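Local structure of sugar-binding transport ATP-binding protein (Pyrococcus horikoshii, 1V43) at residues R309-V314 with E350-M355; H292-G297 with V337-H342. The protein probably binds and hydrolyses ATP as the ATPase subunit of an ABC transporter that takes up sugars. All coordinates share one frame; numbering follows the deposited sequence.

Contact 1. Residues R309-V314 with E350-M355; sequences RLIGKV and EVKVIM
Glu-350 lies against the backbone and side chains of strand 309-314 through both its CG and its carboxylate. Its CG sits 3.3 Å from Gly-312 O, while its side chain crosses that of Ile-311 obliquely and brings OE1 to 3.4 Å from Ile-311 CG2. An anti chi2 (172°) carries CD out from the backbone, against Ile-311 CG2. Lys-313 adds a CG-to-CG contact with Glu-350, but the opposite charges do not meet: Lys-313 NZ remains 5.1 Å from Glu-350 OE2, so any attraction is probably modest.

Farther along the strands, Arg-309 and Ile-354 run side by side in the same direction. One guanidinium face rests on the isoleucine, with Ile-354 CG2 above the plane toward its rim and Ile-354 CD1 3.7 Å from Arg-309 NH2. Leu-310 belongs to the opposite face, where it crosses Met-355 at about a right angle, its CD1 3.6 Å from Met-355 CG. Phe-330 also packs on this leucine.

The hydrogen-bonded pairs are Leu-310 with Val-353 and Gly-312 with Val-351, which alternate with non-hydrogen-bonded pairs such as Arg-309 with Ile-354. Gly-312 and Val-351 exchange two bonds, Gly-312 N to Val-351 O at 2.9 Å and Val-351 N to Gly-312 O at 2.6 Å; of the two joining Leu-310 and Val-353, the one donated by Leu-310 N is weak. The result is a worked example of antiparallel pairing, in which alternate side chains fall on opposite faces of the sheet: Arg-309, Ile-311, Lys-313, Glu-350, Lys-352 and Ile-354 share the outer, mostly exposed face, though Ile-354 is buried, and Leu-310, Val-351 and Val-353 line the inner one. Such a twisted, amphipathic sheet is consistent with the small OB-type barrel of a TOBE domain.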
ATOM      1  N   ARG A 309     -17.680 -17.649 -17.253  1.00 50.06           N
ATOM      2  CA  ARG A 309     -17.254 -18.564 -16.197  1.00 53.14           C
ATOM      3  C   ARG A 309     -15.997 -19.343 -16.618  1.00 56.85           C
ATOM      4  O   ARG A 309     -15.750 -19.539 -17.810  1.00 58.45           O
ATOM      5  CB  ARG A 309     -18.374 -19.571 -15.889  1.00 53.72           C
ATOM      6  CG  ARG A 309     -19.289 -19.239 -14.714  1.00 61.27           C
ATOM      7  CD  ARG A 309     -20.316 -18.150 -15.011  1.00 64.04           C
ATOM      8  NE  ARG A 309     -21.225 -17.978 -13.874  1.00 69.16           N
ATOM      9  CZ  ARG A 309     -22.141 -17.018 -13.766  1.00 67.40           C
ATOM     10  NH1 ARG A 309     -22.291 -16.122 -14.728  1.00 64.58           N
ATOM     11  NH2 ARG A 309     -22.908 -16.951 -12.689  1.00 67.24           N
ATOM     12  N   LEU A 310     -15.208 -19.774 -15.633  1.00 56.13           N
ATOM     13  CA  LEU A 310     -13.996 -20.563 -15.879  1.00 56.46           C
ATOM     14  C   LEU A 310     -13.620 -21.228 -14.568  1.00 53.86           C
ATOM     15  O   LEU A 310     -13.244 -20.552 -13.612  1.00 57.25           O
ATOM     16  CB  LEU A 310     -12.814 -19.694 -16.332  1.00 56.32           C
ATOM     17  CG  LEU A 310     -12.980 -18.541 -17.325  1.00 64.56           C
ATOM     18  CD1 LEU A 310     -13.494 -17.306 -16.596  1.00 60.33           C
ATOM     19  CD2 LEU A 310     -11.635 -18.223 -17.964  1.00 65.94           C
ATOM     20  N   ILE A 311     -13.725 -22.549 -14.509  1.00 50.37           N
ATOM     21  CA  ILE A 311     -13.383 -23.262 -13.286  1.00 49.41           C
ATOM     22  C   ILE A 311     -11.870 -23.386 -13.146  1.00 46.83           C
ATOM     23  O   ILE A 311     -11.168 -23.682 -14.111  1.00 45.03           O
ATOM     24  CB  ILE A 311     -14.037 -24.666 -13.246  1.00 52.12           C
ATOM     25  CG1 ILE A 311     -15.552 -24.514 -13.057  1.00 56.98           C
ATOM     26  CG2 ILE A 311     -13.428 -25.500 -12.122  1.00 59.74           C
ATOM     27  CD1 ILE A 311     -16.313 -25.823 -12.872  1.00 55.88           C
ATOM     28  N   GLY A 312     -11.371 -23.139 -11.942  1.00 40.72           N
ATOM     29  CA  GLY A 312      -9.945 -23.224 -11.722  1.00 42.74           C
ATOM     30  C   GLY A 312      -9.623 -23.543 -10.286  1.00 44.50           C
ATOM     31  O   GLY A 312     -10.506 -23.530  -9.431  1.00 49.13           O
ATOM     32  N   LYS A 313      -8.360 -23.842 -10.016  1.00 46.30           N
ATOM     33  CA  LYS A 313      -7.933 -24.154  -8.661  1.00 47.65           C
ATOM     34  C   LYS A 313      -7.184 -22.982  -8.058  1.00 44.27           C
ATOM     35  O   LYS A 313      -6.402 -22.309  -8.736  1.00 40.79           O
ATOM     36  CB  LYS A 313      -7.027 -25.394  -8.636  1.00 53.62           C
ATOM     37  CG  LYS A 313      -7.771 -26.707  -8.823  1.00 65.18           C
ATOM     38  CD  LYS A 313      -6.837 -27.900  -8.710  1.00 67.29           C
ATOM     39  CE  LYS A 313      -7.594 -29.212  -8.851  1.00 68.68           C
ATOM     40  NZ  LYS A 313      -6.679 -30.381  -8.736  1.00 72.33           N
ATOM     41  N   VAL A 314      -7.444 -22.743  -6.779  1.00 37.88           N
ATOM     42  CA  VAL A 314      -6.792 -21.678  -6.044  1.00 36.74           C
ATOM     43  C   VAL A 314      -5.360 -22.092  -5.758  1.00 37.60           C
ATOM     44  O   VAL A 314      -5.123 -23.105  -5.112  1.00 39.63           O
ATOM     45  CB  VAL A 314      -7.476 -21.431  -4.694  1.00 32.97           C
ATOM     46  CG1 VAL A 314      -6.738 -20.344  -3.941  1.00 25.97           C
ATOM     47  CG2 VAL A 314      -8.931 -21.054  -4.908  1.00 31.13           C
ATOM     48  N   GLU A 350     -11.088 -25.872  -5.777  1.00 55.62           N
ATOM     49  CA  GLU A 350     -11.478 -25.414  -7.101  1.00 52.58           C
ATOM     50  C   GLU A 350     -12.561 -24.353  -6.935  1.00 51.44           C
ATOM     51  O   GLU A 350     -13.364 -24.423  -6.005  1.00 49.66           O
ATOM     52  CB  GLU A 350     -12.008 -26.600  -7.908  1.00 56.60           C
ATOM     53  CG  GLU A 350     -11.572 -26.624  -9.351  1.00 65.06           C
ATOM     54  CD  GLU A 350     -11.965 -27.913 -10.039  1.00 73.60           C
ATOM     55  OE1 GLU A 350     -13.179 -28.222 -10.072  1.00 74.14           O
ATOM     56  OE2 GLU A 350     -11.059 -28.616 -10.543  1.00 74.47           O
ATOM     57  N   VAL A 351     -12.575 -23.366  -7.827  1.00 50.83           N
ATOM     58  CA  VAL A 351     -13.561 -22.288  -7.760  1.00 46.71           C
ATOM     59  C   VAL A 351     -14.071 -21.904  -9.144  1.00 48.31           C
ATOM     60  O   VAL A 351     -13.361 -22.053 -10.134  1.00 49.78           O
ATOM     61  CB  VAL A 351     -12.963 -21.012  -7.099  1.00 44.14           C
ATOM     62  CG1 VAL A 351     -12.543 -21.311  -5.674  1.00 49.59           C
ATOM     63  CG2 VAL A 351     -11.763 -20.506  -7.905  1.00 41.78           C
ATOM     64  N   LYS A 352     -15.314 -21.435  -9.213  1.00 47.61           N
ATOM     65  CA  LYS A 352     -15.883 -20.994 -10.479  1.00 46.91           C
ATOM     66  C   LYS A 352     -15.636 -19.499 -10.521  1.00 43.16           C
ATOM     67  O   LYS A 352     -16.318 -18.737  -9.845  1.00 44.22           O
ATOM     68  CB  LYS A 352     -17.395 -21.243 -10.546  1.00 49.48           C
ATOM     69  CG  LYS A 352     -17.806 -22.637 -10.972  1.00 60.18           C
ATOM     70  CD  LYS A 352     -19.330 -22.801 -10.913  1.00 66.74           C
ATOM     71  CE  LYS A 352     -19.749 -24.262 -11.095  1.00 70.82           C
ATOM     72  NZ  LYS A 352     -21.199 -24.477 -10.797  1.00 68.10           N
ATOM     73  N   VAL A 353     -14.656 -19.082 -11.305  1.00 43.13           N
ATOM     74  CA  VAL A 353     -14.347 -17.672 -11.414  1.00 39.46           C
ATOM     75  C   VAL A 353     -15.311 -17.014 -12.395  1.00 39.94           C
ATOM     76  O   VAL A 353     -15.479 -17.475 -13.524  1.00 38.11           O
ATOM     77  CB  VAL A 353     -12.908 -17.463 -11.895  1.00 39.08           C
ATOM     78  CG1 VAL A 353     -12.634 -15.980 -12.037  1.00 46.41           C
ATOM     79  CG2 VAL A 353     -11.925 -18.096 -10.904  1.00 42.24           C
ATOM     80  N   ILE A 354     -15.943 -15.935 -11.953  1.00 39.74           N
ATOM     81  CA  ILE A 354     -16.894 -15.207 -12.784  1.00 39.97           C
ATOM     82  C   ILE A 354     -16.330 -13.853 -13.209  1.00 36.83           C
ATOM     83  O   ILE A 354     -16.081 -12.993 -12.363  1.00 30.52           O
ATOM     84  CB  ILE A 354     -18.213 -14.957 -12.023  1.00 42.43           C
ATOM     85  CG1 ILE A 354     -18.668 -16.238 -11.324  1.00 42.27           C
ATOM     86  CG2 ILE A 354     -19.291 -14.506 -12.993  1.00 45.02           C
ATOM     87  CD1 ILE A 354     -19.995 -16.097 -10.595  1.00 44.55           C
ATOM     88  N   MET A 355     -16.139 -13.673 -14.516  1.00 33.12           N
ATOM     89  CA  MET A 355     -15.623 -12.428 -15.080  1.00 34.98           C
ATOM     90  C   MET A 355     -16.748 -11.493 -15.554  1.00 40.79           C
ATOM     91  O   MET A 355     -17.729 -11.938 -16.179  1.00 32.93           O
ATOM     92  CB  MET A 355     -14.717 -12.707 -16.289  1.00 32.76           C
ATOM     93  CG  MET A 355     -13.649 -13.766 -16.086  1.00 48.72           C
ATOM     94  SD  MET A 355     -12.445 -13.783 -17.444  1.00 57.15           S
ATOM     95  CE  MET A 355     -13.461 -13.201 -18.814  1.00 53.83           C
TER

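Contact 2. Residues H292-G297 with V337-H342; sequences HMTVEG and VKLPGH
Met-293 and Val-337 mark the nearest backbone approach of two strands that do not pair directly, their CA atoms 6.0 Å apart. The short axes of strands 293-295 and 337-340 come within 6.2 Å at an angle of 68°, and no direct hydrogen bond joins the segments. They are the two outermost strands of one antiparallel sheet, so their meeting is consistent with the curling of an OB-type barrel, the fold class to which the TOBE domain is assigned. The backbone bond of Lys-338 to Pro-290 ties the same edges just before 292-297.

Val-337 meets Met-293 with both of its branches. Its CG2, anti to the carbonyl carbon, meets Met-293 CE at 3.8 Å, the two side chains crossing at about a right angle. The other branch, CG1, lies beside the Met-293 carbonyl. An alanine here would probably leave the Met-293 methyl without this partner and open a gap beside the carbonyl. Next along, Leu-339 points CD2 at Thr-294, 3.9 Å from OG1, and CD1 more loosely at Val-295 CG2. The ammonium of Lys-338 reaches across to the second subunit, where it forms a salt bridge with Asp-323 of that chain. A single water spans the strands by donating to both carbonyls, 2.7 Å from Met-293 O and 2.6 Å from Lys-338 O.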
ATOM      1  N   HIS A 292     -12.744  -6.993 -10.857  1.00 28.92           N
ATOM      2  CA  HIS A 292     -13.855  -7.080 -11.796  1.00 31.98           C
ATOM      3  C   HIS A 292     -14.238  -8.525 -12.051  1.00 34.41           C
ATOM      4  O   HIS A 292     -14.906  -8.852 -13.030  1.00 34.80           O
ATOM      5  CB  HIS A 292     -13.542  -6.358 -13.117  1.00 34.76           C
ATOM      6  CG  HIS A 292     -13.447  -4.869 -12.970  1.00 25.08           C
ATOM      7  ND1 HIS A 292     -14.095  -4.185 -11.965  1.00 31.31           N
ATOM      8  CD2 HIS A 292     -12.739  -3.942 -13.661  1.00 24.35           C
ATOM      9  CE1 HIS A 292     -13.784  -2.904 -12.032  1.00 20.39           C
ATOM     10  NE2 HIS A 292     -12.961  -2.729 -13.052  1.00 28.39           N
ATOM     11  N   MET A 293     -13.810  -9.383 -11.139  1.00 32.64           N
ATOM     12  CA  MET A 293     -14.107 -10.805 -11.189  1.00 29.69           C
ATOM     13  C   MET A 293     -14.615 -11.162  -9.809  1.00 33.33           C
ATOM     14  O   MET A 293     -14.485 -10.380  -8.863  1.00 39.87           O
ATOM     15  CB  MET A 293     -12.845 -11.618 -11.479  1.00 30.84           C
ATOM     16  CG  MET A 293     -12.235 -11.388 -12.856  1.00 32.42           C
ATOM     17  SD  MET A 293     -10.554 -12.041 -12.965  1.00 42.66           S
ATOM     18  CE  MET A 293     -10.894 -13.598 -13.097  1.00 20.98           C
ATOM     19  N   THR A 294     -15.196 -12.346  -9.690  1.00 40.03           N
ATOM     20  CA  THR A 294     -15.698 -12.812  -8.409  1.00 36.67           C
ATOM     21  C   THR A 294     -15.677 -14.336  -8.438  1.00 39.63           C
ATOM     22  O   THR A 294     -15.208 -14.933  -9.406  1.00 33.43           O
ATOM     23  CB  THR A 294     -17.125 -12.298  -8.158  1.00 34.98           C
ATOM     24  OG1 THR A 294     -17.466 -12.503  -6.779  1.00 21.85           O
ATOM     25  CG2 THR A 294     -18.135 -13.024  -9.051  1.00 31.63           C
ATOM     26  N   VAL A 295     -16.158 -14.962  -7.371  1.00 45.48           N
ATOM     27  CA  VAL A 295     -16.201 -16.424  -7.292  1.00 52.34           C
ATOM     28  C   VAL A 295     -17.644 -16.870  -7.056  1.00 49.01           C
ATOM     29  O   VAL A 295     -18.374 -16.223  -6.315  1.00 45.59           O
ATOM     30  CB  VAL A 295     -15.339 -16.955  -6.117  1.00 58.76           C
ATOM     31  CG1 VAL A 295     -15.652 -18.411  -5.871  1.00 21.85           C
ATOM     32  CG2 VAL A 295     -13.861 -16.800  -6.420  1.00 21.85           C
ATOM     33  N   GLU A 296     -18.051 -17.971  -7.678  1.00 52.99           N
ATOM     34  CA  GLU A 296     -19.409 -18.475  -7.494  1.00 58.13           C
ATOM     35  C   GLU A 296     -19.727 -18.694  -6.021  1.00 65.54           C
ATOM     36  O   GLU A 296     -18.879 -19.172  -5.257  1.00 64.16           O
ATOM     37  CB  GLU A 296     -19.607 -19.807  -8.218  1.00 21.85           C
ATOM     38  CG  GLU A 296     -20.945 -20.468  -7.862  1.00 21.85           C
ATOM     39  CD  GLU A 296     -21.101 -21.862  -8.442  1.00 21.85           C
ATOM     40  OE1 GLU A 296     -20.341 -22.782  -8.010  1.00 21.85           O
ATOM     41  OE2 GLU A 296     -21.993 -22.036  -9.328  1.00 21.85           O
ATOM     42  N   GLY A 297     -20.958 -18.357  -5.643  1.00 68.69           N
ATOM     43  CA  GLY A 297     -21.401 -18.526  -4.272  1.00 75.27           C
ATOM     44  C   GLY A 297     -20.731 -17.565  -3.321  1.00 73.33           C
ATOM     45  O   GLY A 297     -20.054 -17.980  -2.385  1.00 68.84           O
ATOM     46  N   VAL A 337      -7.811 -12.617  -8.195  1.00 26.80           N
ATOM     47  CA  VAL A 337      -9.202 -12.243  -8.014  1.00 23.51           C
ATOM     48  C   VAL A 337      -9.311 -11.557  -6.650  1.00 31.02           C
ATOM     49  O   VAL A 337      -8.893 -12.104  -5.624  1.00 27.37           O
ATOM     50  CB  VAL A 337     -10.123 -13.475  -8.047  1.00 29.55           C
ATOM     51  CG1 VAL A 337     -11.547 -13.073  -7.681  1.00 21.78           C
ATOM     52  CG2 VAL A 337     -10.097 -14.104  -9.442  1.00 22.68           C
ATOM     53  N   LYS A 338      -9.869 -10.353  -6.636  1.00 30.19           N
ATOM     54  CA  LYS A 338      -9.990  -9.620  -5.389  1.00 27.29           C
ATOM     55  C   LYS A 338     -11.396  -9.668  -4.814  1.00 31.25           C
ATOM     56  O   LYS A 338     -12.340  -9.193  -5.434  1.00 31.57           O
ATOM     57  CB  LYS A 338      -9.562  -8.168  -5.598  1.00 28.64           C
ATOM     58  CG  LYS A 338      -9.666  -7.316  -4.352  1.00 28.24           C
ATOM     59  CD  LYS A 338      -9.206  -5.901  -4.640  1.00 40.40           C
ATOM     60  CE  LYS A 338      -9.384  -5.005  -3.429  1.00 46.91           C
ATOM     61  NZ  LYS A 338      -8.836  -3.649  -3.662  1.00 55.28           N
ATOM     62  N   LEU A 339     -11.525 -10.242  -3.622  1.00 24.84           N
ATOM     63  CA  LEU A 339     -12.814 -10.342  -2.957  1.00 34.07           C
ATOM     64  C   LEU A 339     -12.835  -9.471  -1.702  1.00 38.14           C
ATOM     65  O   LEU A 339     -11.872  -9.450  -0.939  1.00 41.08           O
ATOM     66  CB  LEU A 339     -13.081 -11.782  -2.543  1.00 34.58           C
ATOM     67  CG  LEU A 339     -13.023 -12.851  -3.631  1.00 44.03           C
ATOM     68  CD1 LEU A 339     -13.122 -14.225  -2.976  1.00 35.13           C
ATOM     69  CD2 LEU A 339     -14.154 -12.631  -4.636  1.00 40.54           C
ATOM     70  N   PRO A 340     -13.936  -8.735  -1.479  1.00 40.32           N
ATOM     71  CA  PRO A 340     -14.058  -7.871  -0.296  1.00 37.62           C
ATOM     72  C   PRO A 340     -14.140  -8.724   0.965  1.00 34.22           C
ATOM     73  O   PRO A 340     -14.636  -9.850   0.920  1.00 31.28           O
ATOM     74  CB  PRO A 340     -15.365  -7.112  -0.543  1.00 42.64           C
ATOM     75  CG  PRO A 340     -15.471  -7.093  -2.067  1.00 49.70           C
ATOM     76  CD  PRO A 340     -15.040  -8.501  -2.428  1.00 41.29           C
ATOM     77  N   GLY A 341     -13.644  -8.200   2.082  1.00 34.70           N
ATOM     78  CA  GLY A 341     -13.714  -8.941   3.330  1.00 35.65           C
ATOM     79  C   GLY A 341     -12.713 -10.071   3.479  1.00 40.19           C
ATOM     80  O   GLY A 341     -11.824 -10.247   2.640  1.00 38.81           O
ATOM     81  N   HIS A 342     -12.879 -10.847   4.548  1.00 44.30           N
ATOM     82  CA  HIS A 342     -11.991 -11.966   4.874  1.00 52.94           C
ATOM     83  C   HIS A 342     -12.641 -13.277   4.430  1.00 58.65           C
ATOM     84  O   HIS A 342     -13.717 -13.639   4.904  1.00 60.74           O
ATOM     85  CB  HIS A 342     -11.734 -11.977   6.396  1.00 54.24           C
ATOM     86  CG  HIS A 342     -10.487 -12.702   6.815  1.00 61.71           C
ATOM     87  ND1 HIS A 342      -9.241 -12.410   6.297  1.00 62.23           N
ATOM     88  CD2 HIS A 342     -10.289 -13.677   7.737  1.00 57.53           C
ATOM     89  CE1 HIS A 342      -8.333 -13.173   6.882  1.00 55.72           C
ATOM     90  NE2 HIS A 342      -8.942 -13.951   7.758  1.00 55.67           N
TER
HETATM   91  O   HOH W   1     -14.771  -9.187  -6.402  1.00 29.62           O

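Both contacts belong to one five-stranded sheet, and strands 350-356 and 293-295, neighbours in it, join them: Ile-354 N probably bonds to Thr-294 O, and Lys-352 NZ forms a salt bridge with Glu-296 OE2. Contact 1 is regular pairing within the sheet, partly buried, with a direct backbone network and a mixed outer face of charged and aliphatic side chains. Contact 2 brings the sheet's two edges together; it is smaller but more fully buried, and relies on apolar branches and a water. The inner sides merge where Val-353 packs on Met-293. Contact 2 also lies beside the second subunit, whereas no other chain of the assembly touches contact 1.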